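Local structure of sugar ABC transporter, sugar-binding protein (Streptococcus pneumoniae, 2HEU) at residues A[130-135]-A[259-264]; A[157-162]-A[250-255]; A[165-170]-A[222-227]. The protein probably captures sugars such as raffinose-type oligosaccharides outside the cell and hands them to an ABC importer, the structure being that of the unliganded form. All coordinates share one frame; numbering follows the deposited sequence. Where two conformers were deposited one is given.

Contact 1 of 3, residues A[130-135]-A[259-264]; sequences GIYYNK and WAITAI
Tyr-132 and Ile-264 meet with both side chains starting out beside their own backbone N, CG of the tyrosine (chi1 -70°) and CG1 of the isoleucine (chi1 -65°) each standing anti to the carbonyl carbon. From strand 129-134 this carries the phenol toward helix 260-265, while the second torsion of Ile-264 is extended and pushes CD1 out over the ring. The methyl comes down on one ring face, 4.0 Å from CD1 to the ring centroid and 21° off the normal, a CH-pi contact. It is displaced toward the CD1-CE1 side of the ring, with 3.8 Å between Ile-264 CD1 and Tyr-132 CD1.

The phenol end of the ring reaches the backbone of 259-261. Ala-260 CB approaches obliquely, 3.9 Å from Tyr-132 CE2, and the branch carbon CB of Ile-261 lies 4.2 Å from Tyr-132 CE1; the isoleucine side chain runs across the tyrosine at about a right angle. One aromatic side chain thus bridges an axis separation of 11.4 Å between strand and helix, with Phe-246 and Thr-275 among the residues that pack around it.

The hydroxyl has a definite partner earlier in the chain, donating a hydrogen bond to the carbonyl oxygen of Gly-257. It also sits beside the backbone of the facing segment, 3.2 Å from OH to Ile-261 N and 3.6 Å from OH to Ala-260 N. The chemistry is therefore divided along the ring: carbon contacts hold the face, whereas the polar end of a buried side chain is satisfied by main chain. The nearby amides of Ala-260 and Ile-261 might additionally polarise the hydroxyl oxygen.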
loop_
_atom_site.group_PDB
_atom_site.type_symbol
_atom_site.label_atom_id
_atom_site.label_comp_id
_atom_site.label_asym_id
_atom_site.label_seq_id
_atom_site.Cartn_x
_atom_site.Cartn_y
_atom_site.Cartn_z
ATOM N N GLY A 130 -7.960 -3.598 -2.266
ATOM C CA GLY A 130 -9.186 -4.397 -2.255
ATOM C C GLY A 130 -9.953 -4.220 -3.562
ATOM O O GLY A 130 -9.368 -3.960 -4.606
ATOM N N ILE A 131 -11.287 -4.377 -3.449
ATOM C CA ILE A 131 -12.119 -4.355 -4.623
ATOM C C ILE A 131 -13.017 -3.113 -4.549
ATOM O O ILE A 131 -13.806 -2.954 -3.618
ATOM C CB ILE A 131 -13.034 -5.593 -4.787
ATOM C CG1 ILE A 131 -12.208 -6.895 -4.600
ATOM C CG2 ILE A 131 -13.732 -5.570 -6.080
ATOM C CD1 ILE A 131 -11.115 -7.115 -5.616
ATOM N N TYR A 132 -12.860 -2.208 -5.537
ATOM C CA TYR A 132 -13.866 -1.099 -5.713
ATOM C C TYR A 132 -15.084 -1.659 -6.320
ATOM O O TYR A 132 -15.034 -2.521 -7.216
ATOM C CB TYR A 132 -13.263 -0.030 -6.666
ATOM C CG TYR A 132 -12.126 0.731 -6.040
ATOM C CD1 TYR A 132 -12.393 1.914 -5.346
ATOM C CD2 TYR A 132 -10.837 0.296 -6.081
ATOM C CE1 TYR A 132 -11.370 2.647 -4.762
ATOM C CE2 TYR A 132 -9.824 1.007 -5.490
ATOM C CZ TYR A 132 -10.108 2.202 -4.823
ATOM O OH TYR A 132 -9.112 2.954 -4.232
ATOM N N TYR A 133 -16.258 -1.166 -5.848
ATOM C CA TYR A 133 -17.507 -1.621 -6.449
ATOM C C TYR A 133 -18.486 -0.487 -6.491
ATOM O O TYR A 133 -18.410 0.546 -5.778
ATOM C CB TYR A 133 -18.106 -2.824 -5.673
ATOM C CG TYR A 133 -18.723 -2.534 -4.307
ATOM C CD1 TYR A 133 -17.950 -2.319 -3.180
ATOM C CD2 TYR A 133 -20.100 -2.494 -4.187
ATOM C CE1 TYR A 133 -18.527 -2.075 -1.968
ATOM C CE2 TYR A 133 -20.685 -2.213 -2.948
ATOM C CZ TYR A 133 -19.891 -2.023 -1.841
ATOM O OH TYR A 133 -20.476 -1.763 -0.636
ATOM N N ASN A 134 -19.471 -0.652 -7.374
ATOM C CA ASN A 134 -20.523 0.326 -7.609
ATOM C C ASN A 134 -21.727 0.020 -6.708
ATOM O O ASN A 134 -22.464 -0.930 -6.976
ATOM C CB ASN A 134 -20.898 0.251 -9.074
ATOM C CG ASN A 134 -21.913 1.247 -9.577
ATOM O OD1 ASN A 134 -21.742 1.745 -10.768
ATOM N ND2 ASN A 134 -22.866 1.575 -8.820
ATOM N N LYS A 135 -21.884 0.831 -5.646
ATOM C CA LYS A 135 -22.963 0.541 -4.702
ATOM C C LYS A 135 -24.312 0.610 -5.344
ATOM O O LYS A 135 -25.249 -0.167 -5.037
ATOM C CB LYS A 135 -22.915 1.490 -3.509
ATOM C CG LYS A 135 -21.719 1.397 -2.640
ATOM C CD LYS A 135 -21.785 2.400 -1.460
ATOM C CE LYS A 135 -20.745 2.259 -0.445
ATOM N NZ LYS A 135 -20.852 3.303 0.613
ATOM N N TRP A 259 -4.939 4.062 -3.481
ATOM C CA TRP A 259 -4.490 5.192 -4.272
ATOM C C TRP A 259 -5.486 5.512 -5.403
ATOM O O TRP A 259 -5.537 6.637 -5.906
ATOM C CB TRP A 259 -3.107 4.944 -4.875
ATOM C CG TRP A 259 -2.968 3.654 -5.590
ATOM C CD1 TRP A 259 -3.373 3.358 -6.857
ATOM C CD2 TRP A 259 -2.427 2.415 -5.066
ATOM N NE1 TRP A 259 -3.094 2.029 -7.162
ATOM C CE2 TRP A 259 -2.535 1.442 -6.076
ATOM C CE3 TRP A 259 -1.886 2.046 -3.824
ATOM C CZ2 TRP A 259 -2.092 0.118 -5.875
ATOM C CZ3 TRP A 259 -1.455 0.734 -3.620
ATOM C CH2 TRP A 259 -1.529 -0.183 -4.657
ATOM N N ALA A 260 -6.265 4.540 -5.865
ATOM C CA ALA A 260 -7.059 4.683 -7.072
ATOM C C ALA A 260 -8.243 5.640 -6.904
ATOM O O ALA A 260 -8.731 6.166 -7.889
ATOM C CB ALA A 260 -7.556 3.325 -7.583
ATOM N N ILE A 261 -8.715 5.829 -5.680
ATOM C CA ILE A 261 -9.933 6.631 -5.492
ATOM C C ILE A 261 -9.749 8.061 -6.049
ATOM O O ILE A 261 -10.702 8.624 -6.602
ATOM C CB ILE A 261 -10.391 6.659 -4.025
ATOM C CG1 ILE A 261 -11.775 7.277 -3.888
ATOM C CG2 ILE A 261 -9.371 7.280 -3.096
ATOM C CD1 ILE A 261 -12.891 6.657 -4.734
ATOM N N THR A 262 -8.571 8.613 -5.952
ATOM C CA THR A 262 -8.319 9.947 -6.427
ATOM C C THR A 262 -8.571 10.033 -7.933
ATOM O O THR A 262 -9.311 10.925 -8.457
ATOM C CB THR A 262 -6.837 10.241 -6.133
ATOM O OG1 THR A 262 -6.526 9.941 -4.723
ATOM C CG2 THR A 262 -6.518 11.687 -6.446
ATOM N N ALA A 263 -8.012 9.051 -8.675
ATOM C CA ALA A 263 -8.196 8.980 -10.106
ATOM C C ALA A 263 -9.650 8.757 -10.466
ATOM O O ALA A 263 -10.170 9.324 -11.445
ATOM C CB ALA A 263 -7.300 7.926 -10.719
ATOM N N ILE A 264 -10.336 7.862 -9.752
ATOM C CA ILE A 264 -11.732 7.586 -10.033
ATOM C C ILE A 264 -12.544 8.895 -9.852
ATOM O O ILE A 264 -13.391 9.203 -10.722
ATOM C CB ILE A 264 -12.284 6.467 -9.095
ATOM C CG1 ILE A 264 -11.548 5.148 -9.406
ATOM C CG2 ILE A 264 -13.783 6.342 -9.300
ATOM C CD1 ILE A 264 -11.756 4.127 -8.322
#

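Contact 2 of 3, residues A[157-162]-A[250-255]; sequences KDIVAK and DVLMTP
No ring or planar group enters the meeting of Ile-159 with Leu-252 and Met-253, so faces and edges play no part: branched and thioether side chains touch mainly through methyl groups. Ile-159, on helix 149-161, supplies one side of the interface, and its two arms divide the work. CG2 rests against Leu-252, 3.9 Å from its CD1. The longer arm reaches farther, its CD1 lying 3.7 Å from Met-253 CE and 4.1 Å from Leu-252 CD1, so that the leucine methyl is met by both arms. Each of the two partners runs at a slant to the isoleucine.

The methionine is extended through its second torsion and then bends at the sulfur (chi3 -74°), which swings CE to the end of the isoleucine. In a regular strand, consecutive residues alternate in direction, yet Leu-252 and Met-253 both face the helix. The near-helical backbone of Leu-252 (phi -85°, psi -18°) breaks that alternation just ahead of the extended residues. The main chains stay well separated, with 8.4 Å between Ile-159 CA and Leu-252 CA.

Further side chains add to this buried apolar layer: Leu-143 and Pro-166 reach Ile-159, Leu-141 lies on Leu-252, and Phe-138 on Met-253. Because the contact is wholly apolar, its stability probably comes from close fit and the exclusion of water. Strand 253-257 is an outer member of a three-stranded antiparallel sheet, and helix 149-161 packs against the residues at its start. Such helices flanking a small sheet are the building plan of a lobe in the periplasmic-binding-protein fold to which this solute-binding family belongs.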
loop_
_atom_site.group_PDB
_atom_site.type_symbol
_atom_site.label_atom_id
_atom_site.label_comp_id
_atom_site.label_asym_id
_atom_site.label_seq_id
_atom_site.Cartn_x
_atom_site.Cartn_y
_atom_site.Cartn_z
ATOM N N LYS A 157 -20.417 -14.587 -11.269
ATOM C CA LYS A 157 -21.307 -15.296 -12.174
ATOM C C LYS A 157 -22.627 -14.629 -12.216
ATOM O O LYS A 157 -23.257 -14.532 -13.294
ATOM C CB LYS A 157 -21.457 -16.755 -11.697
ATOM C CG LYS A 157 -20.190 -17.540 -11.817
ATOM C CD LYS A 157 -20.298 -18.936 -11.159
ATOM C CE LYS A 157 -18.949 -19.628 -11.091
ATOM N NZ LYS A 157 -19.109 -20.910 -10.300
ATOM N N ASP A 158 -23.179 -14.156 -11.121
ATOM C CA ASP A 158 -24.471 -13.506 -11.070
ATOM C C ASP A 158 -24.473 -12.217 -11.857
ATOM O O ASP A 158 -25.464 -11.917 -12.548
ATOM C CB ASP A 158 -24.910 -13.201 -9.623
ATOM C CG ASP A 158 -25.275 -14.463 -8.854
ATOM O OD1 ASP A 158 -25.358 -15.590 -9.431
ATOM O OD2 ASP A 158 -25.480 -14.318 -7.634
ATOM N N ILE A 159 -23.399 -11.442 -11.797
ATOM C CA ILE A 159 -23.312 -10.207 -12.610
ATOM C C ILE A 159 -23.321 -10.530 -14.070
ATOM O O ILE A 159 -24.027 -9.904 -14.896
ATOM C CB ILE A 159 -22.093 -9.401 -12.168
ATOM C CG1 ILE A 159 -22.281 -8.857 -10.755
ATOM C CG2 ILE A 159 -21.831 -8.268 -13.180
ATOM C CD1 ILE A 159 -20.985 -8.323 -10.136
ATOM N N VAL A 160 -22.529 -11.515 -14.507
ATOM C CA VAL A 160 -22.533 -11.918 -15.888
ATOM C C VAL A 160 -23.905 -12.326 -16.326
ATOM O O VAL A 160 -24.341 -11.940 -17.397
ATOM C CB VAL A 160 -21.525 -13.070 -16.168
ATOM C CG1 VAL A 160 -21.585 -13.515 -17.606
ATOM C CG2 VAL A 160 -20.058 -12.596 -15.868
ATOM N N ALA A 161 -24.615 -13.116 -15.495
ATOM C CA ALA A 161 -25.931 -13.569 -15.924
ATOM C C ALA A 161 -26.907 -12.393 -16.090
ATOM O O ALA A 161 -27.855 -12.559 -16.868
ATOM C CB ALA A 161 -26.402 -14.633 -14.897
ATOM N N LYS A 162 -26.723 -11.326 -15.338
ATOM C CA LYS A 162 -27.508 -10.119 -15.474
ATOM C C LYS A 162 -27.079 -9.196 -16.613
ATOM O O LYS A 162 -27.720 -8.172 -16.870
ATOM C CB LYS A 162 -27.465 -9.344 -14.142
ATOM C CG LYS A 162 -28.116 -10.128 -13.008
ATOM C CD LYS A 162 -27.967 -9.441 -11.685
ATOM C CE LYS A 162 -28.414 -10.292 -10.489
ATOM N NZ LYS A 162 -29.770 -9.828 -10.153
ATOM N N ASP A 250 -19.275 1.153 -16.514
ATOM C CA ASP A 250 -19.179 0.123 -17.553
ATOM C C ASP A 250 -18.728 -1.253 -17.009
ATOM O O ASP A 250 -18.981 -2.254 -17.666
ATOM C CB ASP A 250 -18.287 0.555 -18.670
ATOM C CG ASP A 250 -18.865 1.758 -19.502
ATOM O OD1 ASP A 250 -20.085 2.052 -19.399
ATOM O OD2 ASP A 250 -18.060 2.349 -20.252
ATOM N N VAL A 251 -18.070 -1.226 -15.860
ATOM C CA VAL A 251 -17.747 -2.436 -15.122
ATOM C C VAL A 251 -18.158 -2.170 -13.693
ATOM O O VAL A 251 -18.145 -1.026 -13.229
ATOM C CB VAL A 251 -16.247 -2.797 -15.198
ATOM C CG1 VAL A 251 -15.851 -3.043 -16.631
ATOM C CG2 VAL A 251 -15.379 -1.750 -14.508
ATOM N N LEU A 252 -18.605 -3.240 -12.953
ATOM C CA LEU A 252 -19.124 -3.038 -11.620
ATOM C C LEU A 252 -18.062 -3.011 -10.540
ATOM O O LEU A 252 -18.381 -2.509 -9.426
ATOM C CB LEU A 252 -20.171 -4.061 -11.271
ATOM C CG LEU A 252 -21.470 -3.962 -12.164
ATOM C CD1 LEU A 252 -22.557 -4.828 -11.522
ATOM C CD2 LEU A 252 -21.907 -2.600 -12.564
ATOM N N MET A 253 -16.878 -3.514 -10.817
ATOM C CA MET A 253 -15.802 -3.670 -9.856
ATOM C C MET A 253 -14.462 -3.499 -10.514
ATOM O O MET A 253 -14.276 -3.776 -11.712
ATOM C CB MET A 253 -15.817 -5.094 -9.239
ATOM C CG MET A 253 -17.019 -5.395 -8.381
ATOM S SD MET A 253 -17.026 -7.071 -7.696
ATOM C CE MET A 253 -17.435 -7.999 -9.200
ATOM N N THR A 254 -13.462 -3.123 -9.720
ATOM C CA THR A 254 -12.071 -3.246 -10.168
ATOM C C THR A 254 -11.182 -3.454 -9.007
ATOM O O THR A 254 -11.347 -2.783 -7.977
ATOM C CB THR A 254 -11.644 -2.024 -11.058
ATOM O OG1 THR A 254 -10.419 -2.337 -11.724
ATOM C CG2 THR A 254 -11.512 -0.729 -10.333
ATOM N N PRO A 255 -10.212 -4.379 -9.065
ATOM C CA PRO A 255 -9.281 -4.610 -7.947
ATOM C C PRO A 255 -8.162 -3.629 -8.020
ATOM O O PRO A 255 -7.462 -3.515 -9.037
ATOM C CB PRO A 255 -8.787 -6.058 -8.229
ATOM C CG PRO A 255 -8.809 -6.144 -9.755
ATOM C CD PRO A 255 -10.010 -5.360 -10.174
#

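Contact 3 of 3, residues A[165-170]-A[222-227]; sequences TPFGIA and DILRIN
The face of the Phe-167 ring receives Leu-224, and this CH-pi contact dominates. Leu-224 CD2 stands 3.8 Å from the ring centroid and 21° off the normal, shifted toward the rim so that it comes within 3.6 Å of Phe-167 CE2. The leucine leaves its backbone at an angle to the facing segment; with CG beside the backbone N (chi1 -54°) and an extended second torsion, its end turns inward onto the phenylalanine, which it crosses at about a right angle.

Two further apolar contacts flank this one. Ile-223 brings its CG2 branch to the far end of the ring, 4.1 Å from Phe-167 CZ, while the rest of its side chain leads off toward Phe-152 and Tyr-180. On the neighbouring side, Ile-169 CD1 stays more loosely at 4.4 Å from the same Leu-224 CD2.

The ring edge meets a polar atom: the carbonyl oxygen of Ile-223 lies near the ring plane, 3.8 Å from Phe-167 CE2. An aromatic rim carries a slightly positive potential, so this approach is probably mildly favourable.

Hydrogen bonds secure the main chains separately. Arg-225 N bonds to Asp-222 O over 3.0 Å within the turn at the end of helix 212-222, and the Phe-167 backbone pairs with Ser-229 beyond it. Val-156 and Met-253 also pack on Phe-167. Here two non-regular connections, following helices 149-161 and 212-222, join in an aromatic-aliphatic core within one lobe of the binding-protein fold.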
loop_
_atom_site.group_PDB
_atom_site.type_symbol
_atom_site.label_atom_id
_atom_site.label_comp_id
_atom_site.label_asym_id
_atom_site.label_seq_id
_atom_site.Cartn_x
_atom_site.Cartn_y
_atom_site.Cartn_z
ATOM N N THR A 165 -20.843 -6.348 -16.720
ATOM C CA THR A 165 -19.442 -6.757 -16.681
ATOM C C THR A 165 -18.925 -6.645 -15.271
ATOM O O THR A 165 -18.850 -5.555 -14.727
ATOM C CB THR A 165 -18.592 -5.909 -17.608
ATOM O OG1 THR A 165 -19.100 -5.968 -18.932
ATOM C CG2 THR A 165 -17.134 -6.389 -17.585
ATOM N N PRO A 166 -18.509 -7.773 -14.673
ATOM C CA PRO A 166 -18.038 -7.734 -13.280
ATOM C C PRO A 166 -16.820 -6.816 -13.087
ATOM O O PRO A 166 -16.841 -6.000 -12.186
ATOM C CB PRO A 166 -17.712 -9.212 -12.969
ATOM C CG PRO A 166 -18.619 -9.984 -13.849
ATOM C CD PRO A 166 -18.735 -9.172 -15.106
ATOM N N PHE A 167 -15.766 -7.031 -13.901
ATOM C CA PHE A 167 -14.515 -6.384 -13.638
ATOM C C PHE A 167 -13.977 -5.581 -14.782
ATOM O O PHE A 167 -14.041 -5.972 -15.933
ATOM C CB PHE A 167 -13.362 -7.434 -13.350
ATOM C CG PHE A 167 -13.628 -8.308 -12.127
ATOM C CD1 PHE A 167 -13.623 -7.795 -10.839
ATOM C CD2 PHE A 167 -13.805 -9.668 -12.325
ATOM C CE1 PHE A 167 -13.786 -8.630 -9.753
ATOM C CE2 PHE A 167 -13.975 -10.502 -11.189
ATOM C CZ PHE A 167 -13.960 -9.988 -9.948
ATOM N N GLY A 168 -13.304 -4.478 -14.420
ATOM C CA GLY A 168 -12.291 -3.858 -15.283
ATOM C C GLY A 168 -10.913 -4.352 -14.872
ATOM O O GLY A 168 -10.490 -4.133 -13.757
ATOM N N ILE A 169 -10.231 -5.029 -15.769
ATOM C CA ILE A 169 -8.887 -5.562 -15.546
ATOM C C ILE A 169 -7.958 -4.909 -16.589
ATOM O O ILE A 169 -8.250 -4.894 -17.787
ATOM C CB ILE A 169 -8.806 -7.091 -15.644
ATOM C CG1 ILE A 169 -9.735 -7.739 -14.605
ATOM C CG2 ILE A 169 -7.408 -7.589 -15.487
ATOM C CD1 ILE A 169 -9.397 -7.499 -13.149
ATOM N N ALA A 170 -6.871 -4.380 -16.085
ATOM C CA ALA A 170 -5.899 -3.666 -16.922
ATOM C C ALA A 170 -4.838 -4.703 -17.415
ATOM O O ALA A 170 -3.766 -4.795 -16.834
ATOM C CB ALA A 170 -5.222 -2.531 -16.145
ATOM N N ASP A 222 -8.838 -17.719 -10.342
ATOM C CA ASP A 222 -9.817 -18.097 -11.316
ATOM C C ASP A 222 -11.091 -17.310 -11.253
ATOM O O ASP A 222 -11.860 -17.298 -12.211
ATOM C CB ASP A 222 -10.111 -19.621 -11.268
ATOM C CG ASP A 222 -9.101 -20.436 -11.991
ATOM O OD1 ASP A 222 -8.328 -19.911 -12.813
ATOM O OD2 ASP A 222 -9.092 -21.687 -11.794
ATOM N N ILE A 223 -11.341 -16.584 -10.151
ATOM C CA ILE A 223 -12.484 -15.660 -10.127
ATOM C C ILE A 223 -12.380 -14.652 -11.257
ATOM O O ILE A 223 -13.360 -14.234 -11.848
ATOM C CB ILE A 223 -12.575 -14.990 -8.736
ATOM C CG1 ILE A 223 -12.860 -16.039 -7.662
ATOM C CG2 ILE A 223 -13.622 -13.885 -8.710
ATOM C CD1 ILE A 223 -12.730 -15.561 -6.215
ATOM N N LEU A 224 -11.128 -14.236 -11.550
ATOM C CA LEU A 224 -10.852 -13.276 -12.630
ATOM C C LEU A 224 -10.896 -13.847 -14.006
ATOM O O LEU A 224 -10.736 -13.122 -15.000
ATOM C CB LEU A 224 -9.505 -12.576 -12.376
ATOM C CG LEU A 224 -9.325 -11.912 -11.034
ATOM C CD1 LEU A 224 -7.958 -11.214 -11.006
ATOM C CD2 LEU A 224 -10.470 -10.948 -10.693
ATOM N N ARG A 225 -11.099 -15.171 -14.114
ATOM C CA ARG A 225 -11.111 -15.938 -15.363
ATOM C C ARG A 225 -12.502 -16.451 -15.692
ATOM O O ARG A 225 -12.680 -17.119 -16.707
ATOM C CB ARG A 225 -10.093 -17.099 -15.305
ATOM C CG ARG A 225 -8.668 -16.634 -15.049
ATOM C CD ARG A 225 -7.623 -17.475 -15.809
ATOM N NE ARG A 225 -7.568 -17.315 -17.265
ATOM C CZ ARG A 225 -8.084 -18.097 -18.211
ATOM N NH1 ARG A 225 -8.617 -19.259 -17.888
ATOM N NH2 ARG A 225 -7.970 -17.744 -19.469
ATOM N N ILE A 226 -13.506 -16.184 -14.843
ATOM C CA ILE A 226 -14.884 -16.627 -15.142
ATOM C C ILE A 226 -15.245 -16.075 -16.534
ATOM O O ILE A 226 -14.965 -14.915 -16.859
ATOM C CB ILE A 226 -15.805 -16.204 -14.025
ATOM C CG1 ILE A 226 -15.479 -17.037 -12.761
ATOM C CG2 ILE A 226 -17.267 -16.240 -14.415
ATOM C CD1 ILE A 226 -16.140 -16.512 -11.473
ATOM N N ASN A 227 -15.935 -16.881 -17.313
ATOM C CA ASN A 227 -16.293 -16.419 -18.673
ATOM C C ASN A 227 -17.207 -15.176 -18.584
ATOM O O ASN A 227 -18.193 -15.174 -17.885
ATOM C CB ASN A 227 -17.015 -17.555 -19.404
ATOM C CG ASN A 227 -17.313 -17.225 -20.855
ATOM O OD1 ASN A 227 -18.289 -16.512 -21.165
ATOM N ND2 ASN A 227 -16.528 -17.703 -21.782
#

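In the fold
Contacts 1 and 2 rest on one antiparallel sheet, and contact 3 adjoins its outer strand. Contacts 1 and 2 use adjacent strands, 129-134 and 253-257, bonded through Tyr-132 N to Thr-254 O at 2.9 Å; their centres lie 15 Å apart. The centres of contacts 2 and 3 are 8 Å apart, and Thr-254 OG1 meets Gly-168 O at 2.7 Å in a hydrogen bond that ties 165-170 to the outer strand. Contacts 1 and 3, 16 Å apart between centres, do not touch. Met-253 is shared packing, reaching Ile-159, Phe-167 and Ile-131. The sodium ion is bound by Lys-103 and Glu-335, which belong to none of these segments.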